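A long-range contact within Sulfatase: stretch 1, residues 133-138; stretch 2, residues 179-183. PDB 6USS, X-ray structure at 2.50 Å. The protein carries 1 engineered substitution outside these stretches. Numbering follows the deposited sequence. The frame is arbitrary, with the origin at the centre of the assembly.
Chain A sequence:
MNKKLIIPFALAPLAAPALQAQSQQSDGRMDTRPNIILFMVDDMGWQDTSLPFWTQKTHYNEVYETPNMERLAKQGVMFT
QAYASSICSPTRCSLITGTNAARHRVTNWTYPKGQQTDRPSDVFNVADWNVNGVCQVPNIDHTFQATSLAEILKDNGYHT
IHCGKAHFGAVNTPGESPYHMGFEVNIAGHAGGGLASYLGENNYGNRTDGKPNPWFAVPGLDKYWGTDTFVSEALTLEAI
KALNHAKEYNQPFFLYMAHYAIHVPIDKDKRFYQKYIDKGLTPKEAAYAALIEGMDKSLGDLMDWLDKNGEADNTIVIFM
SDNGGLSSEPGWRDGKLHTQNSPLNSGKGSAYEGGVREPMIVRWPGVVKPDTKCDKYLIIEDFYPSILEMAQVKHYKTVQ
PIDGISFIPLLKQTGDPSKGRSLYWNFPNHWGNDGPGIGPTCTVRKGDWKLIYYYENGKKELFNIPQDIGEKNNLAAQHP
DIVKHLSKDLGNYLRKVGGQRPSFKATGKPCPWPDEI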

# COMPACT_ATOMS: atom_id res chain seq x y z
N GLY A 133 8.83 -12.80 -11.91
CA GLY A 133 9.48 -11.86 -11.01
C GLY A 133 9.45 -12.28 -9.56
O GLY A 133 9.61 -13.47 -9.25
N VAL A 134 9.26 -11.34 -8.65
CA VAL A 134 9.17 -11.68 -7.23
C VAL A 134 7.85 -11.15 -6.69
O VAL A 134 7.24 -10.23 -7.24
CB VAL A 134 10.35 -11.12 -6.42
CG1 VAL A 134 11.68 -11.55 -7.06
CG2 VAL A 134 10.23 -9.58 -6.31
N CYS A 135 7.40 -11.74 -5.59
CA CYS A 135 6.27 -11.26 -4.83
C CYS A 135 6.43 -11.77 -3.40
O CYS A 135 7.37 -12.51 -3.08
CB CYS A 135 4.95 -11.71 -5.46
SG CYS A 135 4.76 -13.52 -5.49
N GLN A 136 5.50 -11.37 -2.52
CA GLN A 136 5.57 -11.77 -1.12
C GLN A 136 4.58 -12.85 -0.76
O GLN A 136 4.48 -13.21 0.41
CB GLN A 136 5.36 -10.56 -0.20
CG GLN A 136 6.37 -9.45 -0.34
CD GLN A 136 6.28 -8.45 0.82
OE1 GLN A 136 6.93 -8.62 1.86
NE2 GLN A 136 5.44 -7.41 0.65
N VAL A 137 3.83 -13.37 -1.73
CA VAL A 137 2.83 -14.41 -1.47
C VAL A 137 3.28 -15.71 -2.13
O VAL A 137 4.12 -15.68 -3.04
CB VAL A 137 1.45 -13.97 -1.98
CG1 VAL A 137 0.93 -12.87 -1.10
CG2 VAL A 137 1.56 -13.49 -3.41
N PRO A 138 2.79 -16.85 -1.69
CA PRO A 138 3.20 -18.12 -2.31
C PRO A 138 2.26 -18.53 -3.44
O PRO A 138 1.26 -17.86 -3.70
CB PRO A 138 3.17 -19.10 -1.13
CG PRO A 138 2.06 -18.56 -0.26
CD PRO A 138 2.08 -17.05 -0.41
N TYR A 179 2.88 -1.22 -3.89
CA TYR A 179 2.12 -1.41 -2.65
C TYR A 179 2.22 -2.85 -2.15
O TYR A 179 2.41 -3.08 -0.95
CB TYR A 179 0.65 -1.05 -2.86
CG TYR A 179 0.39 0.35 -3.33
CD1 TYR A 179 0.66 1.44 -2.50
CD2 TYR A 179 -0.15 0.58 -4.59
CE1 TYR A 179 0.41 2.74 -2.91
CE2 TYR A 179 -0.39 1.88 -5.03
CZ TYR A 179 -0.12 2.95 -4.19
OH TYR A 179 -0.36 4.25 -4.60
N HIS A 180 2.06 -3.83 -3.05
CA HIS A 180 2.20 -5.23 -2.64
C HIS A 180 3.56 -5.49 -2.01
O HIS A 180 3.67 -6.31 -1.09
CB HIS A 180 2.02 -6.18 -3.82
CG HIS A 180 2.37 -7.59 -3.50
ND1 HIS A 180 1.52 -8.44 -2.82
CD2 HIS A 180 3.51 -8.30 -3.71
CE1 HIS A 180 2.11 -9.61 -2.64
NE2 HIS A 180 3.31 -9.55 -3.18
N MET A 181 4.61 -4.82 -2.51
CA MET A 181 5.97 -5.04 -2.06
C MET A 181 6.31 -4.27 -0.79
O MET A 181 7.46 -4.32 -0.34
CB MET A 181 6.95 -4.67 -3.18
CG MET A 181 6.81 -5.57 -4.41
SD MET A 181 7.11 -7.32 -4.00
CE MET A 181 8.90 -7.33 -3.75
N GLY A 182 5.36 -3.56 -0.19
CA GLY A 182 5.62 -2.90 1.07
C GLY A 182 5.81 -1.39 1.03
O GLY A 182 6.18 -0.81 2.05
N PHE A 183 5.57 -0.74 -0.11
CA PHE A 183 5.61 0.72 -0.18
C PHE A 183 4.23 1.31 0.13
O PHE A 183 3.21 0.87 -0.42
CB PHE A 183 6.09 1.17 -1.57
CG PHE A 183 7.55 0.91 -1.83
CD1 PHE A 183 8.53 1.83 -1.42
CD2 PHE A 183 7.96 -0.25 -2.49
CE1 PHE A 183 9.89 1.59 -1.66
CE2 PHE A 183 9.32 -0.50 -2.74
CZ PHE A 183 10.29 0.42 -2.32

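A tight turn can hold a distant segment by offering it both a side chain and a backbone carbonyl, and this sulfatase contact is a compact example. Tyr-179 does not reach the other stretch, but it opens a type I beta turn that is closed by the hydrogen bond from Gly-182 N to Tyr-179 O, 3.1 Å long.

His-180 then supplies both polar links. Its CA-to-CB bond points sideways, yet the t rotamer carries the ring to the first stretch, where His-180 NE2 accepts a nearly straight hydrogen bond from Gln-136 N (2.9 Å, 171°). Because His-180 NE2 is the acceptor here, it must be unprotonated; ND1 is hydrogen-bonded elsewhere in the structure. Val-137 CG1 lies at the ring edge, 3.8 Å from His-180 CE1, and Cys-135 CB comes within 3.5 Å of His-180 NE2. The Gln-136 side chain returns the grip: its NE2 donates to His-180 O at 2.7 Å, with a more bent angle of 144°. One residue pair is thus joined twice, backbone to side chain in each direction.

Met-181 adds an apolar contact, its all-m side chain bringing CE to 3.7 Å from Val-134 CG2. At Gly-182, the positive phi of 104° suits glycine, since a CB would jam against the preceding carbonyl. Phe-183 leads out of reach.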